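Local coordinates for protein glycosyl hydrolase, BNR repeat (PDB 3B7F) that is probably a glycoside hydrolase, built as a seven-bladed beta-propeller with BNR repeats, whose substrate is not established, at residues 99-103 with 135-141; 153-159 with 207-211; 177-182 with 193-198. Numbering follows the deposited sequence.

Contact 1: 99-103 with 135-141; sequences PPAFN and TSPQGLF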
ATOM      1  N   PRO A  99     -11.940  12.706  13.130  1.00 34.23           N
ATOM      2  CA  PRO A  99     -10.912  12.191  12.224  1.00 34.95           C
ATOM      3  C   PRO A  99      -9.493  12.470  12.745  1.00 34.90           C
ATOM      4  O   PRO A  99      -9.343  13.233  13.686  1.00 33.54           O
ATOM      5  CB  PRO A  99     -11.181  12.965  10.935  1.00 36.09           C
ATOM      6  CG  PRO A  99     -11.746  14.267  11.400  1.00 33.88           C
ATOM      7  CD  PRO A  99     -12.592  13.910  12.578  1.00 34.16           C
ATOM      8  N   PRO A 100      -8.461  11.825  12.156  1.00 36.40           N
ATOM      9  CA  PRO A 100      -7.079  12.083  12.545  1.00 35.38           C
ATOM     10  C   PRO A 100      -6.675  13.574  12.547  1.00 34.16           C
ATOM     11  O   PRO A 100      -6.881  14.283  11.562  1.00 34.14           O
ATOM     12  CB  PRO A 100      -6.287  11.316  11.474  1.00 35.71           C
ATOM     13  CG  PRO A 100      -7.141  10.172  11.158  1.00 35.86           C
ATOM     14  CD  PRO A 100      -8.520  10.767  11.120  1.00 35.51           C
ATOM     15  N   ALA A 101      -6.135  14.026  13.672  1.00 33.17           N
ATOM     16  CA  ALA A 101      -5.693  15.409  13.844  1.00 31.96           C
ATOM     17  C   ALA A 101      -4.605  15.393  14.865  1.00 32.63           C
ATOM     18  O   ALA A 101      -4.748  14.724  15.882  1.00 33.94           O
ATOM     19  CB  ALA A 101      -6.826  16.296  14.324  1.00 29.76           C
ATOM     20  N   PHE A 102      -3.505  16.098  14.600  1.00 34.89           N
ATOM     21  CA  PHE A 102      -2.410  16.195  15.555  1.00 34.49           C
ATOM     22  C   PHE A 102      -2.870  17.003  16.780  1.00 35.39           C
ATOM     23  O   PHE A 102      -3.742  17.878  16.676  1.00 35.38           O
ATOM     24  CB  PHE A 102      -1.183  16.890  14.942  1.00 33.82           C
ATOM     25  CG  PHE A 102      -0.527  16.135  13.809  1.00 34.38           C
ATOM     26  CD1 PHE A 102       0.276  15.033  14.062  1.00 34.01           C
ATOM     27  CD2 PHE A 102      -0.660  16.565  12.498  1.00 33.58           C
ATOM     28  CE1 PHE A 102       0.908  14.344  13.016  1.00 35.84           C
ATOM     29  CE2 PHE A 102      -0.018  15.892  11.457  1.00 38.12           C
ATOM     30  CZ  PHE A 102       0.763  14.778  11.723  1.00 27.35           C
ATOM     31  N   ASN A 103      -2.284  16.710  17.935  1.00 36.57           N
ATOM     32  CA  ASN A 103      -2.580  17.469  19.165  1.00 39.77           C
ATOM     33  C   ASN A 103      -2.118  18.939  19.025  1.00 40.95           C
ATOM     34  O   ASN A 103      -1.219  19.237  18.218  1.00 39.13           O
ATOM     35  CB  ASN A 103      -1.909  16.831  20.403  1.00 37.56           C
ATOM     36  CG  ASN A 103      -2.463  15.445  20.749  1.00 35.25           C
ATOM     37  OD1 ASN A 103      -3.614  15.111  20.443  1.00 33.18           O
ATOM     38  ND2 ASN A 103      -1.632  14.636  21.401  1.00 23.76           N
ATOM     39  N   THR A 135      -0.849   9.288   7.963  1.00 28.45           N
ATOM     40  CA  THR A 135      -1.118  10.601   7.376  1.00 28.40           C
ATOM     41  C   THR A 135       0.049  11.241   6.614  1.00 27.65           C
ATOM     42  O   THR A 135       1.172  10.754   6.654  1.00 27.46           O
ATOM     43  CB  THR A 135      -1.531  11.645   8.497  1.00 29.47           C
ATOM     44  OG1 THR A 135      -0.460  11.790   9.447  1.00 30.37           O
ATOM     45  CG2 THR A 135      -2.834  11.235   9.223  1.00 28.39           C
ATOM     46  N   SER A 136      -0.273  12.343   5.924  1.00 28.73           N
ATOM     47  CA  SER A 136       0.677  13.264   5.329  1.00 30.55           C
ATOM     48  C   SER A 136       0.429  14.618   6.046  1.00 30.10           C
ATOM     49  O   SER A 136      -0.697  15.090   6.033  1.00 30.41           O
ATOM     50  CB  SER A 136       0.463  13.451   3.838  1.00 31.42           C
ATOM     51  OG  SER A 136       1.347  14.446   3.323  1.00 30.18           O
ATOM     52  N   PRO A 137       1.442  15.202   6.730  1.00 30.00           N
ATOM     53  CA  PRO A 137       2.812  14.718   6.962  1.00 28.62           C
ATOM     54  C   PRO A 137       2.804  13.495   7.891  1.00 28.38           C
ATOM     55  O   PRO A 137       1.753  13.134   8.413  1.00 27.93           O
ATOM     56  CB  PRO A 137       3.521  15.929   7.556  1.00 27.31           C
ATOM     57  CG  PRO A 137       2.453  16.694   8.242  1.00 31.04           C
ATOM     58  CD  PRO A 137       1.229  16.512   7.376  1.00 30.70           C
ATOM     59  N   GLN A 138       3.963  12.878   8.096  1.00 29.26           N
ATOM     60  CA  GLN A 138       4.034  11.585   8.793  1.00 28.27           C
ATOM     61  C   GLN A 138       3.397  11.634  10.168  1.00 30.64           C
ATOM     62  O   GLN A 138       3.729  12.471  10.983  1.00 33.17           O
ATOM     63  CB  GLN A 138       5.484  11.032   8.889  1.00 31.16           C
ATOM     64  CG  GLN A 138       6.293  10.790   7.562  1.00 31.52           C
ATOM     65  CD  GLN A 138       7.075  11.998   7.094  1.00 32.91           C
ATOM     66  OE1 GLN A 138       6.575  13.129   7.164  1.00 30.62           O
ATOM     67  NE2 GLN A 138       8.308  11.769   6.586  1.00 25.55           N
ATOM     68  N   GLY A 139       2.441  10.746  10.406  1.00 31.63           N
ATOM     69  CA  GLY A 139       1.745  10.667  11.686  1.00 29.67           C
ATOM     70  C   GLY A 139       1.009   9.356  11.700  1.00 29.21           C
ATOM     71  O   GLY A 139       0.571   8.905  10.635  1.00 26.86           O
ATOM     72  N   LEU A 140       0.947   8.730  12.883  1.00 27.97           N
ATOM     73  CA  LEU A 140       0.278   7.451  13.119  1.00 27.53           C
ATOM     74  C   LEU A 140      -0.867   7.706  14.099  1.00 29.27           C
ATOM     75  O   LEU A 140      -0.662   8.317  15.152  1.00 28.98           O
ATOM     76  CB  LEU A 140       1.250   6.422  13.704  1.00 27.96           C
ATOM     77  CG  LEU A 140       0.762   4.983  13.881  1.00 27.66           C
ATOM     78  CD1 LEU A 140       0.512   4.293  12.530  1.00 28.55           C
ATOM     79  CD2 LEU A 140       1.741   4.193  14.728  1.00 24.35           C
ATOM     80  N   PHE A 141      -2.050   7.220  13.736  1.00 28.41           N
ATOM     81  CA  PHE A 141      -3.273   7.362  14.511  1.00 28.78           C
ATOM     82  C   PHE A 141      -3.955   6.002  14.665  1.00 29.76           C
ATOM     83  O   PHE A 141      -3.697   5.061  13.897  1.00 28.44           O
ATOM     84  CB  PHE A 141      -4.228   8.363  13.837  1.00 28.26           C
ATOM     85  CG  PHE A 141      -3.652   9.750  13.726  1.00 30.05           C
ATOM     86  CD1 PHE A 141      -2.822  10.101  12.655  1.00 32.05           C
ATOM     87  CD2 PHE A 141      -3.911  10.696  14.691  1.00 27.97           C
ATOM     88  CE1 PHE A 141      -2.267  11.393  12.562  1.00 31.79           C
ATOM     89  CE2 PHE A 141      -3.361  11.965  14.613  1.00 27.81           C
ATOM     90  CZ  PHE A 141      -2.540  12.323  13.549  1.00 29.20           C
TER

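Contact 2: 153-159 with 207-211; sequences VAGFNDH and AGTDW. With EDO (1,2-ethanediol), chain G.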
ATOM      1  N   VAL A 153      -1.187   7.975  17.935  1.00 33.82           N
ATOM      2  CA  VAL A 153      -0.404   6.951  18.632  1.00 31.73           C
ATOM      3  C   VAL A 153       0.778   7.787  19.112  1.00 32.22           C
ATOM      4  O   VAL A 153       1.744   7.990  18.369  1.00 32.54           O
ATOM      5  CB  VAL A 153       0.021   5.753  17.765  1.00 32.11           C
ATOM      6  CG1 VAL A 153       0.982   4.820  18.541  1.00 24.75           C
ATOM      7  CG2 VAL A 153      -1.209   4.999  17.283  1.00 28.85           C
ATOM      8  N   ALA A 154       0.639   8.312  20.335  1.00 31.85           N
ATOM      9  CA  ALA A 154       1.609   9.196  20.999  1.00 31.12           C
ATOM     10  C   ALA A 154       3.045   8.676  21.010  1.00 30.35           C
ATOM     11  O   ALA A 154       3.990   9.451  20.862  1.00 30.44           O
ATOM     12  CB  ALA A 154       1.135   9.482  22.424  1.00 29.08           C
ATOM     13  N   GLY A 155       3.215   7.365  21.148  1.00 31.58           N
ATOM     14  CA  GLY A 155       4.556   6.768  21.122  1.00 32.49           C
ATOM     15  C   GLY A 155       5.334   6.974  19.829  1.00 33.78           C
ATOM     16  O   GLY A 155       6.558   6.869  19.840  1.00 35.68           O
ATOM     17  N   PHE A 156       4.636   7.239  18.718  1.00 33.67           N
ATOM     18  CA  PHE A 156       5.301   7.638  17.484  1.00 31.83           C
ATOM     19  C   PHE A 156       5.282   9.168  17.341  1.00 31.28           C
ATOM     20  O   PHE A 156       6.330   9.778  17.171  1.00 32.62           O
ATOM     21  CB  PHE A 156       4.717   7.034  16.189  1.00 28.45           C
ATOM     22  CG  PHE A 156       5.394   7.612  14.973  1.00 29.80           C
ATOM     23  CD1 PHE A 156       6.639   7.133  14.560  1.00 23.36           C
ATOM     24  CD2 PHE A 156       4.866   8.741  14.340  1.00 26.66           C
ATOM     25  CE1 PHE A 156       7.311   7.731  13.515  1.00 25.44           C
ATOM     26  CE2 PHE A 156       5.530   9.361  13.313  1.00 30.44           C
ATOM     27  CZ  PHE A 156       6.756   8.862  12.894  1.00 32.97           C
ATOM     28  N   ASN A 157       4.085   9.760  17.353  1.00 32.68           N
ATOM     29  CA  ASN A 157       3.903  11.208  17.097  1.00 33.31           C
ATOM     30  C   ASN A 157       4.685  12.162  17.987  1.00 35.62           C
ATOM     31  O   ASN A 157       5.023  13.259  17.537  1.00 35.90           O
ATOM     32  CB  ASN A 157       2.412  11.607  17.151  1.00 35.60           C
ATOM     33  CG  ASN A 157       1.617  11.146  15.925  1.00 33.96           C
ATOM     34  OD1 ASN A 157       2.067  10.300  15.155  1.00 34.39           O
ATOM     35  ND2 ASN A 157       0.414  11.702  15.753  1.00 29.96           N
ATOM     36  N   ASP A 158       4.927  11.752  19.234  1.00 36.17           N
ATOM     37  CA  ASP A 158       5.700  12.511  20.212  1.00 37.24           C
ATOM     38  C   ASP A 158       6.976  11.764  20.611  1.00 36.76           C
ATOM     39  O   ASP A 158       7.487  11.981  21.685  1.00 40.08           O
ATOM     40  CB  ASP A 158       4.848  12.801  21.465  1.00 37.80           C
ATOM     41  CG  ASP A 158       3.664  13.727  21.189  1.00 37.12           C
ATOM     42  OD1 ASP A 158       3.763  14.656  20.361  1.00 38.56           O
ATOM     43  OD2 ASP A 158       2.635  13.543  21.855  1.00 41.85           O
ATOM     44  N   HIS A 159       7.490  10.884  19.757  1.00 38.05           N
ATOM     45  CA  HIS A 159       8.767  10.214  20.028  1.00 38.12           C
ATOM     46  C   HIS A 159       9.850  11.290  19.944  1.00 37.85           C
ATOM     47  O   HIS A 159       9.752  12.161  19.061  1.00 39.50           O
ATOM     48  CB  HIS A 159       9.055   9.127  18.982  1.00 36.90           C
ATOM     49  CG  HIS A 159      10.135   8.171  19.380  1.00 29.29           C
ATOM     50  ND1 HIS A 159      11.474   8.502  19.357  1.00 29.86           N
ATOM     51  CD2 HIS A 159      10.074   6.886  19.799  1.00 26.76           C
ATOM     52  CE1 HIS A 159      12.195   7.470  19.756  1.00 26.54           C
ATOM     53  NE2 HIS A 159      11.368   6.471  20.027  1.00 36.07           N
ATOM     54  N   ALA A 207       3.102  -2.289  20.760  1.00 34.16           N
ATOM     55  CA  ALA A 207       1.931  -1.619  20.196  1.00 31.67           C
ATOM     56  C   ALA A 207       2.126  -0.123  19.994  1.00 31.15           C
ATOM     57  O   ALA A 207       1.215   0.655  20.215  1.00 28.71           O
ATOM     58  CB  ALA A 207       0.680  -1.911  21.067  1.00 33.15           C
ATOM     59  N   GLY A 208       3.336   0.281  19.618  1.00 33.32           N
ATOM     60  CA  GLY A 208       3.608   1.676  19.322  1.00 35.14           C
ATOM     61  C   GLY A 208       4.019   2.636  20.413  1.00 36.20           C
ATOM     62  O   GLY A 208       4.204   3.812  20.109  1.00 35.10           O
ATOM     63  N   THR A 209       4.179   2.182  21.662  1.00 37.89           N
ATOM     64  CA  THR A 209       4.656   3.088  22.717  1.00 37.94           C
ATOM     65  C   THR A 209       6.139   3.455  22.442  1.00 35.80           C
ATOM     66  O   THR A 209       6.545   4.573  22.751  1.00 35.79           O
ATOM     67  CB  THR A 209       4.351   2.586  24.174  1.00 40.43           C
ATOM     68  OG1 THR A 209       4.659   1.204  24.287  1.00 48.74           O
ATOM     69  CG2 THR A 209       2.876   2.768  24.514  1.00 40.38           C
ATOM     70  N   ASP A 210       6.919   2.536  21.860  1.00 35.08           N
ATOM     71  CA  ASP A 210       8.284   2.839  21.377  1.00 35.09           C
ATOM     72  C   ASP A 210       8.519   2.277  19.941  1.00 34.42           C
ATOM     73  O   ASP A 210       7.958   1.243  19.559  1.00 32.31           O
ATOM     74  CB  ASP A 210       9.381   2.319  22.319  1.00 33.89           C
ATOM     75  CG  ASP A 210      10.783   2.941  22.021  1.00 38.70           C
ATOM     76  OD1 ASP A 210      10.842   4.064  21.451  1.00 36.34           O
ATOM     77  OD2 ASP A 210      11.826   2.317  22.367  1.00 38.85           O
ATOM     78  N   TRP A 211       9.355   2.992  19.186  1.00 33.74           N
ATOM     79  CA  TRP A 211       9.767   2.658  17.822  1.00 32.66           C
ATOM     80  C   TRP A 211      11.284   2.728  17.648  1.00 33.63           C
ATOM     81  O   TRP A 211      11.971   3.533  18.324  1.00 32.52           O
ATOM     82  CB  TRP A 211       9.138   3.638  16.830  1.00 31.28           C
ATOM     83  CG  TRP A 211       7.672   3.580  16.847  1.00 31.16           C
ATOM     84  CD1 TRP A 211       6.843   4.274  17.656  1.00 28.47           C
ATOM     85  CD2 TRP A 211       6.855   2.739  16.046  1.00 28.91           C
ATOM     86  NE1 TRP A 211       5.556   3.930  17.407  1.00 29.15           N
ATOM     87  CE2 TRP A 211       5.528   2.984  16.420  1.00 29.78           C
ATOM     88  CE3 TRP A 211       7.116   1.804  15.038  1.00 26.13           C
ATOM     89  CZ2 TRP A 211       4.450   2.335  15.823  1.00 24.15           C
ATOM     90  CZ3 TRP A 211       6.055   1.160  14.453  1.00 28.38           C
ATOM     91  CH2 TRP A 211       4.732   1.432  14.846  1.00 30.40           C
TER
HETATM   92  C1  EDO G 399      10.431  -0.949  20.054  1.00 54.70           C
HETATM   93  O1  EDO G 399       9.124  -1.320  20.572  1.00 43.95           O
HETATM   94  C2  EDO G 399      11.013  -1.940  19.021  1.00 53.84           C
HETATM   95  O2  EDO G 399      11.295  -3.234  19.596  1.00 56.54           O

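Contact 3: 177-182 with 193-198; sequences PKMHSI and YIGMSS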
ATOM      1  N   PRO A 177       5.332  14.518   2.291  1.00 43.16           N
ATOM      2  CA  PRO A 177       5.851  13.291   2.864  1.00 38.32           C
ATOM      3  C   PRO A 177       4.718  12.552   3.585  1.00 34.64           C
ATOM      4  O   PRO A 177       3.765  13.172   4.031  1.00 33.76           O
ATOM      5  CB  PRO A 177       6.913  13.794   3.829  1.00 37.43           C
ATOM      6  CG  PRO A 177       6.376  15.063   4.317  1.00 39.89           C
ATOM      7  CD  PRO A 177       5.696  15.682   3.121  1.00 45.13           C
ATOM      8  N   LYS A 178       4.822  11.247   3.709  1.00 32.07           N
ATOM      9  CA  LYS A 178       3.702  10.465   4.233  1.00 32.72           C
ATOM     10  C   LYS A 178       4.114   9.207   4.961  1.00 30.73           C
ATOM     11  O   LYS A 178       5.208   8.682   4.758  1.00 29.40           O
ATOM     12  CB  LYS A 178       2.798  10.058   3.063  1.00 34.08           C
ATOM     13  CG  LYS A 178       3.495   9.105   2.093  1.00 31.63           C
ATOM     14  CD  LYS A 178       2.864   9.065   0.735  1.00 38.80           C
ATOM     15  CE  LYS A 178       3.132  10.268  -0.104  1.00 47.35           C
ATOM     16  NZ  LYS A 178       3.030   9.887  -1.539  1.00 49.24           N
HETATM   17  N   MSE A 179       3.169   8.729   5.760  1.00 28.13           N
HETATM   18  CA  MSE A 179       3.273   7.529   6.540  1.00 29.11           C
HETATM   19  C   MSE A 179       2.486   6.484   5.758  1.00 29.87           C
HETATM   20  O   MSE A 179       1.348   6.730   5.341  1.00 28.40           O
HETATM   21  CB  MSE A 179       2.638   7.801   7.902  1.00 28.61           C
HETATM   22  CG  MSE A 179       2.273   6.623   8.791  1.00 41.59           C
HETATM   23 SE   MSE A 179       3.540   6.031  10.042  0.75 47.08          SE
HETATM   24  CE  MSE A 179       3.851   7.618  11.098  1.00 52.07           C
ATOM     25  N   HIS A 180       3.063   5.308   5.574  1.00 28.71           N
ATOM     26  CA  HIS A 180       2.399   4.268   4.821  1.00 27.10           C
ATOM     27  C   HIS A 180       2.812   2.916   5.370  1.00 28.27           C
ATOM     28  O   HIS A 180       3.465   2.852   6.406  1.00 27.99           O
ATOM     29  CB  HIS A 180       2.746   4.443   3.328  1.00 28.80           C
ATOM     30  CG  HIS A 180       4.210   4.392   3.025  1.00 24.67           C
ATOM     31  ND1 HIS A 180       4.921   3.210   2.978  1.00 22.73           N
ATOM     32  CD2 HIS A 180       5.086   5.371   2.702  1.00 26.07           C
ATOM     33  CE1 HIS A 180       6.183   3.472   2.682  1.00 29.75           C
ATOM     34  NE2 HIS A 180       6.310   4.775   2.494  1.00 24.43           N
ATOM     35  N   SER A 181       2.398   1.850   4.687  1.00 29.47           N
ATOM     36  CA  SER A 181       2.787   0.495   4.999  1.00 28.88           C
ATOM     37  C   SER A 181       2.722   0.141   6.489  1.00 28.78           C
ATOM     38  O   SER A 181       3.689  -0.369   7.055  1.00 28.24           O
ATOM     39  CB  SER A 181       4.196   0.261   4.446  1.00 30.50           C
ATOM     40  OG  SER A 181       4.239   0.551   3.072  1.00 26.10           O
ATOM     41  N   ILE A 182       1.569   0.433   7.097  1.00 27.71           N
ATOM     42  CA  ILE A 182       1.307   0.129   8.487  1.00 27.71           C
ATOM     43  C   ILE A 182       0.882  -1.345   8.508  1.00 28.24           C
ATOM     44  O   ILE A 182      -0.131  -1.755   7.914  1.00 29.33           O
ATOM     45  CB  ILE A 182       0.261   1.059   9.127  1.00 25.48           C
ATOM     46  CG1 ILE A 182       0.730   2.513   9.072  1.00 29.79           C
ATOM     47  CG2 ILE A 182       0.012   0.666  10.600  1.00 25.37           C
ATOM     48  CD1 ILE A 182      -0.384   3.531   9.373  1.00 28.52           C
ATOM     49  N   TYR A 193       4.924  -2.585  12.225  1.00 28.92           N
ATOM     50  CA  TYR A 193       5.885  -2.022  11.296  1.00 28.18           C
ATOM     51  C   TYR A 193       5.200  -0.835  10.615  1.00 27.49           C
ATOM     52  O   TYR A 193       3.980  -0.839  10.440  1.00 26.32           O
ATOM     53  CB  TYR A 193       6.358  -2.995  10.202  1.00 28.47           C
ATOM     54  CG  TYR A 193       7.134  -4.231  10.633  1.00 28.85           C
ATOM     55  CD1 TYR A 193       8.488  -4.165  10.993  1.00 25.99           C
ATOM     56  CD2 TYR A 193       6.532  -5.486  10.588  1.00 27.71           C
ATOM     57  CE1 TYR A 193       9.194  -5.326  11.343  1.00 27.65           C
ATOM     58  CE2 TYR A 193       7.215  -6.623  10.928  1.00 30.52           C
ATOM     59  CZ  TYR A 193       8.526  -6.546  11.316  1.00 31.36           C
ATOM     60  OH  TYR A 193       9.119  -7.726  11.620  1.00 29.58           O
ATOM     61  N   ILE A 194       5.978   0.188  10.264  1.00 25.82           N
ATOM     62  CA  ILE A 194       5.471   1.349   9.518  1.00 26.33           C
ATOM     63  C   ILE A 194       6.522   1.747   8.490  1.00 26.77           C
ATOM     64  O   ILE A 194       7.684   1.398   8.625  1.00 27.34           O
ATOM     65  CB  ILE A 194       5.079   2.556  10.422  1.00 27.34           C
ATOM     66  CG1 ILE A 194       6.294   3.106  11.210  1.00 29.48           C
ATOM     67  CG2 ILE A 194       3.889   2.186  11.363  1.00 27.72           C
ATOM     68  CD1 ILE A 194       5.956   4.308  12.145  1.00 24.62           C
ATOM     69  N   GLY A 195       6.101   2.467   7.461  1.00 27.51           N
ATOM     70  CA  GLY A 195       7.001   2.946   6.409  1.00 26.92           C
ATOM     71  C   GLY A 195       6.791   4.440   6.289  1.00 27.00           C
ATOM     72  O   GLY A 195       5.684   4.940   6.447  1.00 24.33           O
HETATM   73  N   MSE A 196       7.861   5.165   6.045  1.00 27.79           N
HETATM   74  CA  MSE A 196       7.747   6.585   5.900  1.00 30.43           C
HETATM   75  C   MSE A 196       8.554   7.057   4.716  1.00 28.36           C
HETATM   76  O   MSE A 196       9.706   6.681   4.557  1.00 26.05           O
HETATM   77  CB  MSE A 196       8.255   7.272   7.148  1.00 31.82           C
HETATM   78  CG  MSE A 196       7.594   6.814   8.372  1.00 34.17           C
HETATM   79 SE   MSE A 196       7.851   8.107   9.732  0.75 34.42          SE
HETATM   80  CE  MSE A 196       9.684   8.428   9.622  1.00 22.12           C
ATOM     81  N   SER A 197       7.917   7.902   3.916  1.00 28.35           N
ATOM     82  CA  SER A 197       8.515   8.513   2.766  1.00 28.15           C
ATOM     83  C   SER A 197       8.648  10.008   3.090  1.00 29.05           C
ATOM     84  O   SER A 197       7.668  10.716   3.001  1.00 31.70           O
ATOM     85  CB  SER A 197       7.675   8.253   1.529  1.00 26.47           C
ATOM     86  OG  SER A 197       7.726   6.863   1.219  1.00 25.12           O
ATOM     87  N   SER A 198       9.807  10.498   3.533  1.00 31.00           N
ATOM     88  CA  SER A 198      11.046   9.730   3.814  1.00 32.32           C
ATOM     89  C   SER A 198      11.151   9.421   5.296  1.00 30.10           C
ATOM     90  O   SER A 198      10.365   9.933   6.111  1.00 31.99           O
ATOM     91  CB  SER A 198      12.273  10.496   3.331  1.00 34.06           C
ATOM     92  OG  SER A 198      12.313  11.769   3.917  1.00 37.60           O
TER

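Contact 1: 99-103 with 135-141
Segment 99-103 runs as an extended strip without regular secondary structure beside the tip of a tight beta hairpin, 135-141. The nearest CA pairs are P100 with F141 at 6.4 Å and F102 with G139 at 7.9 Å. No hydrogen bond crosses between the segments, so the loop packs by van der Waals contact, mostly of side chains, and does not add a strand. The hairpin is closed from within: T135 N donates to G139 O (3.1 Å), the peptide before P137 is cis, and T135 OG1 donates to P137 O (2.8 Å).

F102 and F141 bury the most surface, 89 and 84 Å². P100 covers one face of F141, its CB 3.9 Å from the ring centroid and 14° off the normal, a CH-pi contact, while A101 O meets the ring edge at CE2 (3.3 Å). F102 reaches over the turn, its CZ 3.8 Å from both P137 O and Q138 O, near the ring plane, and its CE2 4.1 Å from P137 CG. F141 CZ sits over one face of F102, 3.9 Å from CD1; the two planes meet obliquely at 59°. Glycine at 139 fits this packing, since an ideal CB built on G139 would fall only 2.7 Å from F102 CE1.

P100 also touches V117 of strand 116-122 and W150 just before strand 151-152, both in the blade that carries F141. Segment 99-103 follows outer strand 94-95 of the previous blade, so the linker between two blades of the seven-bladed propeller packs on the 135-141 hairpin of the blade it leads into.

Contact 2: 153-159 with 207-211
W211, H159 and G155 bury the most surface here, 71, 48 and 43 Å². W211 points toward segment 153-159, where the edge of F156 faces its five-membered ring in a T-shaped pair: centroids 5.6 Å apart, planes at 87°. F156 CB also lies 3.8 Å from W211 CD1, and G155 O approaches that same CD1 at 3.4 Å. The indole NE1 makes a weak hydrogen bond to G208 O (3.0 Å).

G155 is where the backbones come closest, its CA 4.0 Å from that of T209. A CA-H...O contact joins G155 CA to G208 O at 3.1 Å, and a CB on G155 would lie only 1.9 Å from that oxygen, so the approach depends on glycine. A CB on G208 would lie 2.9 Å from V153 CG1; at phi/psi 88/2 it would also jam against the carbonyl O of A207, which by itself calls for glycine.

H159 supplies the polar link: NE2 donates to D210 OD1 (2.8 Å), while ND1 accepts from M161 N, capping the following turn. D210 O receives a hydrogen bond from O1 of an ethanediol (3.0 Å), probably a crystallisation additive.

Residues 204-211 read S-T-D-A-G-T-D-W, the Asp-box signature of BNR repeats; S204 OG bonds G208 N and D210 O, and D206 OD1 bonds D210 N. The box joins strands 200-204 and 212-213 of one blade. Against it packs the single-turn helix 154-157, which follows outer strand 151-152 of the preceding blade, while W165 of helix 162-166 touches F156, H159 and W211.

Contact 3: 177-182 with 193-198
Four backbone hydrogen bonds satisfy two antiparallel pairs. K178 N donates to S197 O (3.0 Å) and S197 N to K178 O (2.9 Å); H180 N donates to G195 O (2.8 Å) and G195 N to H180 O (2.9 Å). Between them lies the non-hydrogen-bonded pair M179-M196, both selenomethionines; M179 bonds through its backbone to T135 instead. Beyond H180 the register slips: S181, at phi/psi 45/51, is bulged out, and I182 lies opposite I194 (CA-CA 4.5 Å), its O accepting from T121 OG1.

Both imidazole nitrogens of H180 have partners. NE2 donates to S197 OG (2.8 Å) and weakly to P234 O, and ND1 shares a hydrogen bond with S181 OG (2.7 Å). S197 OG further bonds D233 and R343, and S181 OG bonds V237 N.

M179 SE meets I194 CD1 (3.6 Å). The hairpin supplies the inner two strands of its blade; I194 pairs onward with F202 of strand 200-204, and F156 of helix 154-157 packs on the selenomethionine face.

Overall arrangement
Contact 3 is deepest, centred about 10 Å from the chain centre; contacts 1 and 2 lie at about 17 and 21 Å, and only contact 2 is partly buried. Contact 3 uses antiparallel backbone pairing, interrupted at S181, with an added His-Ser bond; contact 1 relies on rings and prolines, contact 2 on aromatic packing and a histidine-carboxylate bond. Contact 3 and the Asp-box side of contact 2, 207-211, belong to one blade; 153-159 comes from the end of the preceding blade. V153 N to L140 O (2.9 Å) ties contacts 1 and 2 within that preceding blade, while Q138 NE2 to S198 O (2.8 Å) and F156 CZ to M196 SE (3.4 Å) cross to the next.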